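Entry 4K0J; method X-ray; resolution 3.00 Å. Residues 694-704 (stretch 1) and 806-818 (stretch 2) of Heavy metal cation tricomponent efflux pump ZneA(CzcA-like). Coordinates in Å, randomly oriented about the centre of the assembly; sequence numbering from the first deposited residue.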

# COMPACT_ATOMS: atom_id res chain seq x y z
N PRO C 694 24.67 -33.77 29.02
CA PRO C 694 24.68 -34.83 28.00
C PRO C 694 23.78 -34.58 26.78
O PRO C 694 23.85 -35.34 25.82
CB PRO C 694 24.17 -36.06 28.76
CG PRO C 694 24.50 -35.78 30.18
CD PRO C 694 24.32 -34.30 30.35
N GLY C 695 22.94 -33.55 26.83
CA GLY C 695 22.07 -33.23 25.71
C GLY C 695 22.67 -32.22 24.75
O GLY C 695 22.50 -32.32 23.53
N ALA C 696 23.36 -31.23 25.31
CA ALA C 696 23.97 -30.17 24.52
C ALA C 696 25.14 -30.70 23.71
O ALA C 696 26.07 -31.28 24.27
CB ALA C 696 24.42 -29.03 25.42
N GLN C 697 25.11 -30.50 22.40
CA GLN C 697 26.14 -31.06 21.54
C GLN C 697 27.28 -30.08 21.25
O GLN C 697 28.41 -30.32 21.66
CB GLN C 697 25.54 -31.58 20.23
CG GLN C 697 26.32 -32.72 19.62
CD GLN C 697 26.15 -34.02 20.39
OE1 GLN C 697 25.43 -34.08 21.38
NE2 GLN C 697 26.82 -35.07 19.92
N ASP C 698 26.98 -29.00 20.55
CA ASP C 698 27.97 -27.95 20.34
C ASP C 698 27.62 -26.79 21.25
O ASP C 698 26.44 -26.53 21.47
CB ASP C 698 27.97 -27.50 18.88
CG ASP C 698 27.98 -28.66 17.90
OD1 ASP C 698 29.03 -29.32 17.76
OD2 ASP C 698 26.93 -28.91 17.27
N VAL C 699 28.63 -26.13 21.81
CA VAL C 699 28.42 -24.94 22.65
C VAL C 699 29.56 -23.94 22.45
O VAL C 699 30.72 -24.29 22.61
CB VAL C 699 28.36 -25.27 24.16
CG1 VAL C 699 28.48 -23.99 24.99
CG2 VAL C 699 27.08 -26.00 24.51
N ILE C 700 29.22 -22.70 22.11
CA ILE C 700 30.24 -21.65 21.98
C ILE C 700 29.71 -20.27 22.30
O ILE C 700 28.50 -20.06 22.37
CB ILE C 700 30.86 -21.62 20.57
CG1 ILE C 700 29.89 -22.21 19.55
CG2 ILE C 700 32.17 -22.38 20.55
CD1 ILE C 700 30.51 -22.47 18.19
N ILE C 701 30.61 -19.32 22.51
CA ILE C 701 30.22 -17.92 22.66
C ILE C 701 30.24 -17.29 21.28
O ILE C 701 31.30 -17.15 20.67
CB ILE C 701 31.18 -17.15 23.59
CG1 ILE C 701 31.05 -17.64 25.03
CG2 ILE C 701 30.92 -15.65 23.51
CD1 ILE C 701 31.86 -16.83 26.02
N ASP C 702 29.06 -16.91 20.80
CA ASP C 702 28.91 -16.35 19.47
C ASP C 702 29.83 -15.16 19.23
O ASP C 702 30.53 -15.11 18.22
CB ASP C 702 27.45 -15.96 19.22
CG ASP C 702 27.11 -15.87 17.74
OD1 ASP C 702 27.46 -16.80 16.99
OD2 ASP C 702 26.51 -14.85 17.33
N GLN C 703 29.82 -14.21 20.16
CA GLN C 703 30.70 -13.04 20.07
C GLN C 703 32.17 -13.44 20.25
O GLN C 703 32.56 -13.99 21.28
CB GLN C 703 30.32 -11.97 21.08
CG GLN C 703 28.99 -11.30 20.81
CD GLN C 703 27.81 -12.15 21.20
OE1 GLN C 703 27.97 -13.29 21.64
NE2 GLN C 703 26.60 -11.61 21.04
N GLU C 704 32.96 -13.15 19.23
CA GLU C 704 34.38 -13.47 19.24
C GLU C 704 35.10 -12.56 20.24
O GLU C 704 34.67 -11.43 20.47
CB GLU C 704 34.96 -13.32 17.83
CG GLU C 704 34.45 -12.11 17.04
CD GLU C 704 33.05 -12.31 16.46
OE1 GLU C 704 32.60 -11.44 15.68
OE2 GLU C 704 32.40 -13.32 16.79
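Stretch 2 (806-818) RHLTVRLNLRGRD

How does stretch 2 run along stretch 1? It lies beside it as an antiparallel β-neighbour: strand 807-812 passes strand 699-701 with their N-to-C directions at 161° and their axes 4.6 Å apart at closest approach. V699 sits opposite L812 (CA to CA 4.4 Å), I700 opposite R811 (CA to CA 5.5 Å) and I701 opposite V810 (CA to CA 4.5 Å). Beyond L812 the chain leaves the strand but stays near the loop before V699, so that the CA atoms of A696 and L814 are 5.3 Å apart.

What holds the two backbones in register? I700 N donates to R811 O at 2.9 Å, and R811 N returns a weak bond to I700 O, also at 2.9 Å. The ladder continues on both sides of this pair: D702 N reaches T809 O at 2.7 Å, N813 N reaches D698 O at 3.2 Å, and Q697 N reaches N813 O at 3.1 Å. Between these rungs the CA atoms come in close enough for CA-H...O contacts, such as V810 CA to I700 O at 3.2 Å.

Which bumps fill which hollows on the face carrying V699, I701, V810 and L812? V699 meets two neighbours with its two branches, its CG1 3.7 Å from V810 CG1 and its CG2 3.6 Å from L812 CB. Further along, L812 CD1 reaches back to A696 CB at 3.9 Å, while I701 CG2 meets L808 CD2 at 3.8 Å.

How does R811 fit on the face it shares with I700? The end of its side chain comes nearer to stretch 1, where I700 CD1 covers one face of the guanidinium, 3.3 Å from R811 NH2. D702 approaches at the edge, making a salt bridge with a very short 2.4 Å separation between D702 OD1 and R811 NH1. The apolar tip and the carboxylate therefore meet different sides of the same flat group.

How are the two ends of the contact shaped? At one, Q703 folds over T809, accepting from T809 N at OE1 (2.7 Å) and donating from NE2 to T809 OG1 (3.2 Å). At the other, R815 repeats the theme of R811: Q697 CG lies over its guanidinium, 3.2 Å from R815 NH2, and D698 OD2 bridges to R815 NH1 at 2.7 Å from the edge. The same D698 OD2 accepts from N813 ND2 at 3.0 Å. G816 leaves room here, since a CB on it would lie 2.9 Å from Q697 OE1, a clash.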

# COMPACT_ATOMS: atom_id res chain seq x y z
N ARG C 806 23.11 -4.72 25.84
CA ARG C 806 24.35 -5.35 25.43
C ARG C 806 24.34 -6.78 25.96
O ARG C 806 24.18 -7.00 27.16
CB ARG C 806 25.54 -4.60 26.01
CG ARG C 806 25.33 -3.11 26.17
CD ARG C 806 25.78 -2.34 24.94
NE ARG C 806 27.22 -2.15 24.92
CZ ARG C 806 27.85 -1.16 25.54
NH1 ARG C 806 27.16 -0.26 26.23
NH2 ARG C 806 29.17 -1.06 25.47
N HIS C 807 24.49 -7.77 25.07
CA HIS C 807 24.50 -9.16 25.52
C HIS C 807 25.54 -9.99 24.79
O HIS C 807 26.03 -9.61 23.73
CB HIS C 807 23.11 -9.79 25.37
CG HIS C 807 22.76 -10.17 23.96
ND1 HIS C 807 22.46 -9.25 22.98
CD2 HIS C 807 22.67 -11.39 23.36
CE1 HIS C 807 22.20 -9.88 21.85
NE2 HIS C 807 22.32 -11.17 22.05
N LEU C 808 25.89 -11.13 25.38
CA LEU C 808 26.75 -12.10 24.72
C LEU C 808 25.95 -13.38 24.55
O LEU C 808 25.10 -13.70 25.38
CB LEU C 808 28.01 -12.37 25.53
CG LEU C 808 29.34 -12.00 24.88
CD1 LEU C 808 29.47 -10.49 24.73
CD2 LEU C 808 30.51 -12.56 25.67
N THR C 809 26.20 -14.11 23.47
CA THR C 809 25.37 -15.25 23.13
C THR C 809 26.09 -16.58 23.25
O THR C 809 27.11 -16.79 22.60
CB THR C 809 24.84 -15.14 21.70
OG1 THR C 809 24.32 -13.82 21.49
CG2 THR C 809 23.76 -16.17 21.44
N VAL C 810 25.56 -17.46 24.08
CA VAL C 810 26.08 -18.82 24.13
C VAL C 810 25.22 -19.68 23.22
O VAL C 810 24.17 -20.17 23.64
CB VAL C 810 26.07 -19.39 25.56
CG1 VAL C 810 26.70 -20.77 25.57
CG2 VAL C 810 26.82 -18.47 26.51
N ARG C 811 25.67 -19.87 21.99
CA ARG C 811 24.91 -20.68 21.05
C ARG C 811 25.23 -22.17 21.18
O ARG C 811 26.37 -22.54 21.45
CB ARG C 811 25.11 -20.16 19.62
CG ARG C 811 26.44 -20.44 18.98
CD ARG C 811 26.41 -19.98 17.53
NE ARG C 811 27.45 -20.58 16.70
CZ ARG C 811 28.60 -19.98 16.41
NH1 ARG C 811 28.86 -18.77 16.88
NH2 ARG C 811 29.50 -20.59 15.65
N LEU C 812 24.20 -23.00 21.00
CA LEU C 812 24.29 -24.44 21.24
C LEU C 812 23.19 -25.26 20.55
O LEU C 812 22.07 -24.79 20.39
CB LEU C 812 24.26 -24.73 22.75
CG LEU C 812 22.91 -24.59 23.46
CD1 LEU C 812 22.86 -25.53 24.65
CD2 LEU C 812 22.65 -23.16 23.90
N ASN C 813 23.51 -26.49 20.16
CA ASN C 813 22.53 -27.36 19.49
C ASN C 813 21.97 -28.47 20.39
O ASN C 813 22.69 -29.06 21.19
CB ASN C 813 23.14 -27.98 18.22
CG ASN C 813 23.49 -26.94 17.18
OD1 ASN C 813 22.79 -25.94 17.01
ND2 ASN C 813 24.60 -27.16 16.48
N LEU C 814 20.68 -28.76 20.23
CA LEU C 814 19.98 -29.73 21.08
C LEU C 814 20.27 -31.18 20.72
O LEU C 814 19.90 -32.09 21.45
CB LEU C 814 18.47 -29.47 21.03
CG LEU C 814 17.83 -29.03 19.70
CD1 LEU C 814 17.89 -30.11 18.63
CD2 LEU C 814 16.40 -28.58 19.93
N ARG C 815 20.94 -31.38 19.58
CA ARG C 815 21.20 -32.70 19.02
C ARG C 815 21.82 -33.68 20.02
O ARG C 815 22.72 -33.33 20.77
CB ARG C 815 22.10 -32.57 17.79
CG ARG C 815 22.70 -33.88 17.29
CD ARG C 815 23.45 -33.66 15.99
NE ARG C 815 24.33 -32.50 16.07
CZ ARG C 815 25.62 -32.56 16.35
NH1 ARG C 815 26.35 -31.45 16.40
NH2 ARG C 815 26.20 -33.73 16.58
N GLY C 816 21.31 -34.91 20.01
CA GLY C 816 21.85 -35.96 20.86
C GLY C 816 20.80 -36.67 21.68
O GLY C 816 20.86 -37.89 21.86
N ARG C 817 19.83 -35.91 22.19
CA ARG C 817 18.83 -36.48 23.09
C ARG C 817 17.45 -35.85 22.91
O ARG C 817 16.80 -36.04 21.89
CB ARG C 817 19.29 -36.34 24.55
CG ARG C 817 18.63 -37.32 25.51
CD ARG C 817 19.18 -37.19 26.92
NE ARG C 817 18.80 -35.94 27.56
CZ ARG C 817 18.94 -35.70 28.86
NH1 ARG C 817 18.57 -34.53 29.37
NH2 ARG C 817 19.43 -36.63 29.66
N ASP C 818 17.02 -35.09 23.91
CA ASP C 818 15.66 -34.57 23.95
C ASP C 818 15.67 -33.06 23.93
O ASP C 818 16.71 -32.44 23.68
CB ASP C 818 14.96 -35.06 25.22
CG ASP C 818 13.50 -35.40 24.99
OD1 ASP C 818 13.20 -36.13 24.03
OD2 ASP C 818 12.66 -34.94 25.79